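PDB 1STZ: heat-inducible transcription repressor hrcA homolog from Thermotoga maritima, which probably acts as a DNA-binding repressor of class I heat-shock genes, the grpE-dnaK-dnaJ and groELS operons, preventing their heat-shock induction. Local coordinates for residues A[21-26]-A[60-65]; A[28-33]-A[76-81]; A[182-187]-A[214-219]. All blocks are in the same frame, centred on the assembly; numbering follows the deposited sequence.

Interaction 1: A[21-26]-A[60-65]; sequences KVLYCI and KKLEYL
Leu23 and Leu62 mark the crossing of two helices whose short segments lie 11.0 Å apart at closest approach, with a signed crossing angle of -80° and the two leucine CA atoms separated by 7.3 Å. The helices belong to a winged helix-turn-helix domain: helix 17-33 is its first helix, and helix 52-64 takes the place of the recognition helix that in this family of folds normally reads the DNA. Nothing polar joins the two segments; the contact is built round one side chain. Leu62, near the C-terminal end of its helix, pushes its isobutyl group toward helix 17-33 and touches Val22, Leu23 and Ile26, residues of one helical face. Its CG stands anti to the carbonyl carbon (chi1 -73°), and from there both methyls come to lie on Leu23, CD1 alone also reaching the other two residues. CD1 meets CG1 of Val22 at 4.1 Å, approaches CD1 of Ile26 tip to tip, also at 4.1 Å, and lies 4.0 Å from CB of Leu23. The same helices stay in touch farther back, Val22 against Ile55 and Ile26 against Met59. Strand 68-69 closes in through Ile68, which touches both leucines, while Phe86 of helix 81-94 packs on Leu23, making this part of the domain's hydrophobic core. The second methyl makes the tighter fit: Leu62 CD2 rests against the branch point of the other leucine, 3.7 Å from Leu23 CG.

Interaction 2: A[28-33]-A[76-81]; sequences REYIEN and GRIPTD
Tyr30, on the last turns of helix 17-33, lays its ring against Ile78 and Pro79 where the second strand of the wing begins. Segment 76-81 enters with a local bond: Arg77 turns its CB away from the helix, and its NH1 curls back to Gly76 O at 3.2 Å, arriving from well above the carbonyl plane. Ile78 follows and sets its CG2 over the tyrosine face in a CH-pi contact, 4.2 Å from the ring centroid and 25° off the normal. The methyl is displaced toward the hydroxyl end of the ring, with Tyr30 CZ its nearest atom at 3.8 Å. On the same side, Pro79 CD lies over the CB end of the ring, 3.6 Å from Tyr30 CG, with Pro79 CG past the rim, 3.4 Å from Tyr30 CD2. The ring can span both residues because its CG stands anti to the backbone N (chi1 176°), extending it off the helix. Thr80, just past the strand, is the N-cap of helix 81-94, OG1 accepting from Gly83 N, and Asp81 pairs with Lys310. Strand 78-79 thus runs between its antiparallel partner 68-69, helix 17-33 through Tyr30, and helix 81-94, whose Leu84 touches Pro79.

Interaction 3: A[182-187]-A[214-219]; sequences LNWEEI and SGFLRL
Phe216 packs its ring against both Trp184 and Ile187, and the contact between the two helix starts, within the C-terminal family region of HrcA, is wholly nonpolar. The aromatic part is an oblique pair: the six-membered ring of Trp184 and the phenyl ring have centroids 5.1 Å apart and planes turned by 53°. Trp184 CZ3 sits over one face of Phe216, displaced toward the rim, so that it is nearest to Phe216 CE1, at 3.6 Å. The carbonyl of Leu182, just ahead in the chain, places its O over a face of the indole, also toward its rim. The aliphatic part belongs to Ile187, whose CG2 meets Phe216 CD2 at 3.9 Å. With its CG anti to the backbone N (chi1 -171°), Phe216 stretches out from helix 215-224 far enough to touch both side chains. Polar bonds serve each helix start separately. Asn183 OD1 accepts from Glu186 N at 3.4 Å and Ser214 OG from Leu217 N at 3.3 Å; both N-cap bonds are weak, yet fairly straight. Leu152 of strand 149-154 touches both Ile187 and Phe216, and Pro154 of that strand meets Trp184, so helices 184-195 and 215-224 are joined to an edge strand of the three-stranded antiparallel sheet. Leu217 continues the helix-helix packing along Gln190, Leu191 and Leu194, while Leu219 reaches Pro112 of the second subunit.

In the fold
From the N terminus, helix 17-33 supplies the first segment of both interaction 1 and interaction 2. Interaction 1 closes a largely helical loop that returns at the end of helix 52-64; interaction 2 opens before that closure and ends after it, at strand 78-79, so the two cross. Their centres are 10 Å apart, and a long, weak ion pair between Glu63 and Arg77 joins them. Together they tie first helix, putative recognition helix and wing into one compact domain. Interaction 3 follows in the C-terminal family region, closing a 26-residue loop, over half helical, between the starts of helices 184-195 and 215-224, its centre about 70 Å from that of interaction 1 and across the chain's centre.

Interaction 1: A[21-26]-A[60-65]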
loop_
_atom_site.group_PDB
_atom_site.type_symbol
_atom_site.label_atom_id
_atom_site.label_comp_id
_atom_site.label_asym_id
_atom_site.label_seq_id
_atom_site.Cartn_x
_atom_site.Cartn_y
_atom_site.Cartn_z
ATOM N N LYS A 21 9.904 -8.077 -35.138
ATOM C CA LYS A 21 10.651 -8.224 -33.899
ATOM C C LYS A 21 11.720 -7.150 -33.787
ATOM O O LYS A 21 11.909 -6.595 -32.721
ATOM C CB LYS A 21 11.266 -9.613 -33.798
ATOM C CG LYS A 21 10.224 -10.740 -33.780
ATOM C CD LYS A 21 10.341 -11.641 -32.546
ATOM C CE LYS A 21 11.394 -12.740 -32.710
ATOM N NZ LYS A 21 11.150 -13.915 -31.808
ATOM N N VAL A 22 12.385 -6.821 -34.889
ATOM C CA VAL A 22 13.398 -5.769 -34.878
ATOM C C VAL A 22 12.777 -4.409 -34.502
ATOM O O VAL A 22 13.359 -3.637 -33.741
ATOM C CB VAL A 22 14.116 -5.652 -36.246
ATOM C CG1 VAL A 22 15.041 -4.445 -36.266
ATOM C CG2 VAL A 22 14.904 -6.923 -36.558
ATOM N N LEU A 23 11.594 -4.124 -35.027
ATOM C CA LEU A 23 10.924 -2.865 -34.738
ATOM C C LEU A 23 10.527 -2.835 -33.269
ATOM O O LEU A 23 10.669 -1.826 -32.592
ATOM C CB LEU A 23 9.682 -2.718 -35.613
ATOM C CG LEU A 23 9.175 -1.316 -35.960
ATOM C CD1 LEU A 23 7.666 -1.306 -36.167
ATOM C CD2 LEU A 23 9.599 -0.225 -35.017
ATOM N N TYR A 24 10.031 -3.968 -32.793
ATOM C CA TYR A 24 9.621 -4.113 -31.410
ATOM C C TYR A 24 10.797 -3.859 -30.460
ATOM O O TYR A 24 10.661 -3.124 -29.482
ATOM C CB TYR A 24 9.056 -5.516 -31.212
ATOM C CG TYR A 24 8.496 -5.756 -29.856
ATOM C CD1 TYR A 24 9.190 -6.502 -28.924
ATOM C CD2 TYR A 24 7.263 -5.236 -29.503
ATOM C CE1 TYR A 24 8.669 -6.737 -27.680
ATOM C CE2 TYR A 24 6.734 -5.460 -28.262
ATOM C CZ TYR A 24 7.444 -6.207 -27.357
ATOM O OH TYR A 24 6.918 -6.409 -26.123
ATOM N N CYS A 25 11.961 -4.430 -30.765
ATOM C CA CYS A 25 13.123 -4.270 -29.886
ATOM C C CYS A 25 13.620 -2.828 -29.853
ATOM O O CYS A 25 13.950 -2.326 -28.786
ATOM C CB CYS A 25 14.258 -5.216 -30.275
ATOM S SG CYS A 25 13.970 -6.884 -29.656
ATOM N N ILE A 26 13.664 -2.180 -31.015
ATOM C CA ILE A 26 14.089 -0.789 -31.122
ATOM C C ILE A 26 13.242 0.102 -30.211
ATOM O O ILE A 26 13.781 0.864 -29.419
ATOM C CB ILE A 26 13.998 -0.303 -32.602
ATOM C CG1 ILE A 26 15.141 -0.901 -33.427
ATOM C CG2 ILE A 26 14.027 1.225 -32.701
ATOM C CD1 ILE A 26 14.876 -0.950 -34.913
ATOM N N LYS A 60 16.458 -0.212 -42.728
ATOM C CA LYS A 60 16.256 0.610 -43.922
ATOM C C LYS A 60 14.799 0.475 -44.374
ATOM O O LYS A 60 14.141 1.468 -44.694
ATOM C CB LYS A 60 17.209 0.186 -45.049
ATOM C CG LYS A 60 18.216 1.264 -45.490
ATOM C CD LYS A 60 19.400 1.385 -44.520
ATOM C CE LYS A 60 19.115 2.354 -43.366
ATOM N NZ LYS A 60 18.835 1.640 -42.069
ATOM N N LYS A 61 14.303 -0.761 -44.389
ATOM C CA LYS A 61 12.905 -1.021 -44.711
ATOM C C LYS A 61 11.948 -0.358 -43.707
ATOM O O LYS A 61 10.911 0.169 -44.085
ATOM C CB LYS A 61 12.649 -2.527 -44.780
ATOM C CG LYS A 61 11.236 -2.902 -45.214
ATOM C CD LYS A 61 11.133 -4.398 -45.521
ATOM C CE LYS A 61 9.890 -4.736 -46.336
ATOM N NZ LYS A 61 9.806 -6.198 -46.638
ATOM N N LEU A 62 12.306 -0.376 -42.429
ATOM C CA LEU A 62 11.455 0.200 -41.383
ATOM C C LEU A 62 11.344 1.713 -41.546
ATOM O O LEU A 62 10.270 2.303 -41.351
ATOM C CB LEU A 62 12.017 -0.138 -40.007
ATOM C CG LEU A 62 11.837 -1.591 -39.556
ATOM C CD1 LEU A 62 12.576 -1.829 -38.242
ATOM C CD2 LEU A 62 10.363 -1.949 -39.420
ATOM N N GLU A 63 12.466 2.328 -41.888
ATOM C CA GLU A 63 12.530 3.751 -42.169
ATOM C C GLU A 63 11.803 4.121 -43.475
ATOM O O GLU A 63 11.142 5.152 -43.550
ATOM C CB GLU A 63 13.990 4.185 -42.255
ATOM C CG GLU A 63 14.156 5.626 -42.677
ATOM C CD GLU A 63 15.523 6.174 -42.355
ATOM O OE1 GLU A 63 15.666 7.411 -42.383
ATOM O OE2 GLU A 63 16.453 5.376 -42.084
ATOM N N TYR A 64 11.922 3.277 -44.492
ATOM C CA TYR A 64 11.219 3.489 -45.747
ATOM C C TYR A 64 9.695 3.473 -45.540
ATOM O O TYR A 64 8.972 4.218 -46.204
ATOM C CB TYR A 64 11.661 2.430 -46.780
ATOM C CG TYR A 64 10.997 2.559 -48.123
ATOM C CD1 TYR A 64 11.574 3.310 -49.142
ATOM C CD2 TYR A 64 9.781 1.931 -48.379
ATOM C CE1 TYR A 64 10.953 3.424 -50.387
ATOM C CE2 TYR A 64 9.151 2.037 -49.624
ATOM C CZ TYR A 64 9.736 2.793 -50.611
ATOM O OH TYR A 64 9.115 2.904 -51.830
ATOM N N LEU A 65 9.216 2.640 -44.611
ATOM C CA LEU A 65 7.785 2.520 -44.332
ATOM C C LEU A 65 7.308 3.482 -43.245
ATOM O O LEU A 65 6.122 3.518 -42.926
ATOM C CB LEU A 65 7.438 1.087 -43.942
ATOM C CG LEU A 65 7.692 0.040 -45.027
ATOM C CD1 LEU A 65 7.359 -1.341 -44.481
ATOM C CD2 LEU A 65 6.894 0.337 -46.283
#

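Interaction 2: A[28-33]-A[76-81]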
loop_
_atom_site.group_PDB
_atom_site.type_symbol
_atom_site.label_atom_id
_atom_site.label_comp_id
_atom_site.label_asym_id
_atom_site.label_seq_id
_atom_site.Cartn_x
_atom_site.Cartn_y
_atom_site.Cartn_z
ATOM N N ARG A 28 11.240 -0.771 -27.700
ATOM C CA ARG A 28 11.405 -1.172 -26.313
ATOM C C ARG A 28 12.711 -0.620 -25.752
ATOM O O ARG A 28 12.757 -0.105 -24.638
ATOM C CB ARG A 28 11.411 -2.704 -26.221
ATOM C CG ARG A 28 11.360 -3.247 -24.815
ATOM C CD ARG A 28 11.828 -4.685 -24.711
ATOM N NE ARG A 28 10.737 -5.652 -24.873
ATOM C CZ ARG A 28 9.809 -5.911 -23.950
ATOM N NH1 ARG A 28 9.804 -5.254 -22.791
ATOM N NH2 ARG A 28 8.866 -6.827 -24.184
ATOM N N GLU A 29 13.777 -0.734 -26.534
ATOM C CA GLU A 29 15.064 -0.182 -26.144
ATOM C C GLU A 29 15.026 1.346 -26.053
ATOM O O GLU A 29 15.652 1.918 -25.178
ATOM C CB GLU A 29 16.162 -0.636 -27.113
ATOM C CG GLU A 29 17.569 -0.184 -26.746
ATOM C CD GLU A 29 18.040 -0.687 -25.394
ATOM O OE1 GLU A 29 19.058 -0.166 -24.890
ATOM O OE2 GLU A 29 17.397 -1.597 -24.830
ATOM N N TYR A 30 14.276 2.002 -26.929
ATOM C CA TYR A 30 14.232 3.469 -26.931
ATOM C C TYR A 30 13.505 4.008 -25.700
ATOM O O TYR A 30 13.936 4.985 -25.095
ATOM C CB TYR A 30 13.546 3.991 -28.187
ATOM C CG TYR A 30 13.376 5.492 -28.220
ATOM C CD1 TYR A 30 14.477 6.337 -28.273
ATOM C CD2 TYR A 30 12.110 6.064 -28.208
ATOM C CE1 TYR A 30 14.325 7.727 -28.307
ATOM C CE2 TYR A 30 11.945 7.436 -28.248
ATOM C CZ TYR A 30 13.050 8.261 -28.289
ATOM O OH TYR A 30 12.859 9.614 -28.322
ATOM N N ILE A 31 12.384 3.375 -25.363
ATOM C CA ILE A 31 11.623 3.723 -24.168
ATOM C C ILE A 31 12.493 3.555 -22.918
ATOM O O ILE A 31 12.533 4.445 -22.062
ATOM C CB ILE A 31 10.325 2.865 -24.101
ATOM C CG1 ILE A 31 9.305 3.420 -25.104
ATOM C CG2 ILE A 31 9.756 2.839 -22.699
ATOM C CD1 ILE A 31 8.208 2.437 -25.506
ATOM N N GLU A 32 13.219 2.437 -22.841
ATOM C CA GLU A 32 14.075 2.130 -21.683
ATOM C C GLU A 32 15.233 3.125 -21.471
ATOM O O GLU A 32 15.397 3.659 -20.373
ATOM C CB GLU A 32 14.614 0.693 -21.805
ATOM C CG GLU A 32 15.506 0.195 -20.660
ATOM C CD GLU A 32 14.802 0.134 -19.314
ATOM O OE1 GLU A 32 13.550 0.138 -19.279
ATOM O OE2 GLU A 32 15.502 0.082 -18.276
ATOM N N ASN A 33 16.035 3.369 -22.509
ATOM C CA ASN A 33 17.274 4.167 -22.370
ATOM C C ASN A 33 17.233 5.538 -23.037
ATOM O O ASN A 33 18.045 6.405 -22.713
ATOM C CB ASN A 33 18.481 3.393 -22.914
ATOM C CG ASN A 33 18.889 2.245 -22.017
ATOM O OD1 ASN A 33 18.831 2.349 -20.797
ATOM N ND2 ASN A 33 19.302 1.140 -22.623
ATOM N N GLY A 76 22.155 5.074 -35.035
ATOM C CA GLY A 76 20.923 4.687 -34.376
ATOM C C GLY A 76 19.667 5.328 -34.947
ATOM O O GLY A 76 19.719 6.316 -35.678
ATOM N N ARG A 77 18.525 4.749 -34.588
ATOM C CA ARG A 77 17.237 5.191 -35.080
ATOM C C ARG A 77 16.273 5.403 -33.921
ATOM O O ARG A 77 16.480 4.903 -32.820
ATOM C CB ARG A 77 16.684 4.169 -36.074
ATOM C CG ARG A 77 17.580 3.952 -37.319
ATOM C CD ARG A 77 17.757 5.218 -38.152
ATOM N NE ARG A 77 18.446 5.038 -39.430
ATOM C CZ ARG A 77 19.763 5.142 -39.614
ATOM N NH1 ARG A 77 20.584 5.379 -38.594
ATOM N NH2 ARG A 77 20.270 4.993 -40.837
ATOM N N ILE A 78 15.213 6.153 -34.181
ATOM C CA ILE A 78 14.233 6.505 -33.152
ATOM C C ILE A 78 12.842 6.216 -33.711
ATOM O O ILE A 78 12.577 6.530 -34.869
ATOM C CB ILE A 78 14.375 8.012 -32.808
ATOM C CG1 ILE A 78 15.620 8.241 -31.958
ATOM C CG2 ILE A 78 13.152 8.541 -32.063
ATOM C CD1 ILE A 78 15.893 9.717 -31.647
ATOM N N PRO A 79 11.953 5.633 -32.924
ATOM C CA PRO A 79 10.591 5.394 -33.415
ATOM C C PRO A 79 9.831 6.676 -33.775
ATOM O O PRO A 79 9.980 7.672 -33.112
ATOM C CB PRO A 79 9.898 4.681 -32.242
ATOM C CG PRO A 79 10.763 4.897 -31.061
ATOM C CD PRO A 79 12.141 5.118 -31.555
ATOM N N THR A 80 9.070 6.625 -34.861
ATOM C CA THR A 80 8.072 7.640 -35.158
ATOM C C THR A 80 6.821 7.356 -34.377
ATOM O O THR A 80 6.751 6.366 -33.665
ATOM C CB THR A 80 7.749 7.627 -36.660
ATOM O OG1 THR A 80 7.148 6.381 -36.999
ATOM C CG2 THR A 80 9.026 7.708 -37.512
ATOM N N ASP A 81 5.819 8.214 -34.502
ATOM C CA ASP A 81 4.510 7.942 -33.888
ATOM C C ASP A 81 3.917 6.649 -34.436
ATOM O O ASP A 81 3.243 5.921 -33.718
ATOM C CB ASP A 81 3.535 9.099 -34.105
ATOM C CG ASP A 81 3.921 10.340 -33.323
ATOM O OD1 ASP A 81 4.768 10.224 -32.407
ATOM O OD2 ASP A 81 3.456 11.474 -33.555
#

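Interaction 3: A[182-187]-A[214-219]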
loop_
_atom_site.group_PDB
_atom_site.type_symbol
_atom_site.label_atom_id
_atom_site.label_comp_id
_atom_site.label_asym_id
_atom_site.label_seq_id
_atom_site.Cartn_x
_atom_site.Cartn_y
_atom_site.Cartn_z
ATOM N N LEU A 182 -27.973 26.884 18.514
ATOM C CA LEU A 182 -29.283 27.033 17.878
ATOM C C LEU A 182 -29.964 25.665 17.911
ATOM O O LEU A 182 -29.337 24.673 18.291
ATOM C CB LEU A 182 -29.141 27.529 16.439
ATOM C CG LEU A 182 -28.206 28.720 16.211
ATOM C CD1 LEU A 182 -28.016 28.977 14.714
ATOM C CD2 LEU A 182 -28.714 29.970 16.910
ATOM N N ASN A 183 -31.240 25.607 17.535
ATOM C CA ASN A 183 -31.973 24.341 17.515
ATOM C C ASN A 183 -31.638 23.593 16.229
ATOM O O ASN A 183 -32.142 23.922 15.152
ATOM C CB ASN A 183 -33.482 24.571 17.653
ATOM C CG ASN A 183 -34.229 23.307 18.063
ATOM O OD1 ASN A 183 -34.050 22.237 17.464
ATOM N ND2 ASN A 183 -35.066 23.423 19.080
ATOM N N TRP A 184 -30.754 22.602 16.344
ATOM C CA TRP A 184 -30.157 21.976 15.174
ATOM C C TRP A 184 -31.108 20.998 14.491
ATOM O O TRP A 184 -31.106 20.886 13.274
ATOM C CB TRP A 184 -28.822 21.306 15.545
ATOM C CG TRP A 184 -27.840 22.280 16.128
ATOM C CD1 TRP A 184 -27.316 22.266 17.388
ATOM C CD2 TRP A 184 -27.294 23.439 15.483
ATOM N NE1 TRP A 184 -26.479 23.342 17.568
ATOM C CE2 TRP A 184 -26.440 24.073 16.409
ATOM C CE3 TRP A 184 -27.437 24.005 14.210
ATOM C CZ2 TRP A 184 -25.743 25.239 16.109
ATOM C CZ3 TRP A 184 -26.730 25.159 13.905
ATOM C CH2 TRP A 184 -25.896 25.762 14.853
ATOM N N GLU A 185 -31.926 20.300 15.270
ATOM C CA GLU A 185 -32.908 19.367 14.703
ATOM C C GLU A 185 -33.913 20.076 13.777
ATOM O O GLU A 185 -34.296 19.543 12.733
ATOM C CB GLU A 185 -33.670 18.637 15.818
ATOM C CG GLU A 185 -34.167 17.264 15.389
ATOM C CD GLU A 185 -34.786 16.472 16.522
ATOM O OE1 GLU A 185 -35.449 17.073 17.389
ATOM O OE2 GLU A 185 -34.595 15.239 16.539
ATOM N N GLU A 186 -34.329 21.275 14.179
ATOM C CA GLU A 186 -35.285 22.066 13.415
ATOM C C GLU A 186 -34.618 22.680 12.193
ATOM O O GLU A 186 -35.220 22.736 11.122
ATOM C CB GLU A 186 -35.903 23.169 14.279
ATOM C CG GLU A 186 -36.895 22.658 15.315
ATOM C CD GLU A 186 -37.587 23.771 16.089
ATOM O OE1 GLU A 186 -38.300 23.459 17.073
ATOM O OE2 GLU A 186 -37.419 24.954 15.724
ATOM N N ILE A 187 -33.382 23.146 12.351
ATOM C CA ILE A 187 -32.649 23.712 11.221
ATOM C C ILE A 187 -32.387 22.646 10.159
ATOM O O ILE A 187 -32.391 22.935 8.973
ATOM C CB ILE A 187 -31.356 24.426 11.691
ATOM C CG1 ILE A 187 -31.734 25.740 12.387
ATOM C CG2 ILE A 187 -30.438 24.737 10.517
ATOM C CD1 ILE A 187 -30.595 26.424 13.095
ATOM N N SER A 214 -30.842 33.649 6.289
ATOM C CA SER A 214 -30.152 33.727 7.583
ATOM C C SER A 214 -28.643 33.470 7.423
ATOM O O SER A 214 -28.183 33.049 6.363
ATOM C CB SER A 214 -30.749 32.727 8.577
ATOM O OG SER A 214 -30.247 31.420 8.328
ATOM N N GLY A 215 -27.887 33.728 8.489
ATOM C CA GLY A 215 -26.438 33.624 8.451
ATOM C C GLY A 215 -25.944 32.194 8.350
ATOM O O GLY A 215 -24.979 31.925 7.648
ATOM N N PHE A 216 -26.603 31.285 9.066
ATOM C CA PHE A 216 -26.241 29.874 9.031
ATOM C C PHE A 216 -26.592 29.248 7.685
ATOM O O PHE A 216 -25.838 28.435 7.167
ATOM C CB PHE A 216 -26.912 29.092 10.164
ATOM C CG PHE A 216 -26.407 27.678 10.290
ATOM C CD1 PHE A 216 -25.210 27.414 10.937
ATOM C CD2 PHE A 216 -27.109 26.626 9.735
ATOM C CE1 PHE A 216 -24.732 26.127 11.041
ATOM C CE2 PHE A 216 -26.632 25.334 9.826
ATOM C CZ PHE A 216 -25.440 25.081 10.477
ATOM N N LEU A 217 -27.734 29.641 7.130
ATOM C CA LEU A 217 -28.181 29.149 5.831
ATOM C C LEU A 217 -27.242 29.610 4.711
ATOM O O LEU A 217 -27.041 28.895 3.727
ATOM C CB LEU A 217 -29.625 29.594 5.558
ATOM C CG LEU A 217 -30.744 28.687 6.091
ATOM C CD1 LEU A 217 -31.000 27.540 5.119
ATOM C CD2 LEU A 217 -30.424 28.106 7.458
ATOM N N ARG A 218 -26.654 30.791 4.879
ATOM C CA ARG A 218 -25.649 31.315 3.947
ATOM C C ARG A 218 -24.370 30.484 4.014
ATOM O O ARG A 218 -23.694 30.285 3.008
ATOM C CB ARG A 218 -25.317 32.771 4.295
ATOM C CG ARG A 218 -25.230 33.730 3.107
ATOM C CD ARG A 218 -25.223 35.214 3.525
ATOM N NE ARG A 218 -26.283 35.489 4.490
ATOM C CZ ARG A 218 -26.270 36.460 5.403
ATOM N NH1 ARG A 218 -25.251 37.310 5.497
ATOM N NH2 ARG A 218 -27.301 36.585 6.231
ATOM N N LEU A 219 -24.033 30.030 5.218
ATOM C CA LEU A 219 -22.880 29.160 5.424
ATOM C C LEU A 219 -23.083 27.875 4.644
ATOM O O LEU A 219 -22.193 27.450 3.907
ATOM C CB LEU A 219 -22.700 28.840 6.917
ATOM C CG LEU A 219 -21.296 28.583 7.493
ATOM C CD1 LEU A 219 -21.376 27.724 8.763
ATOM C CD2 LEU A 219 -20.337 27.965 6.499
#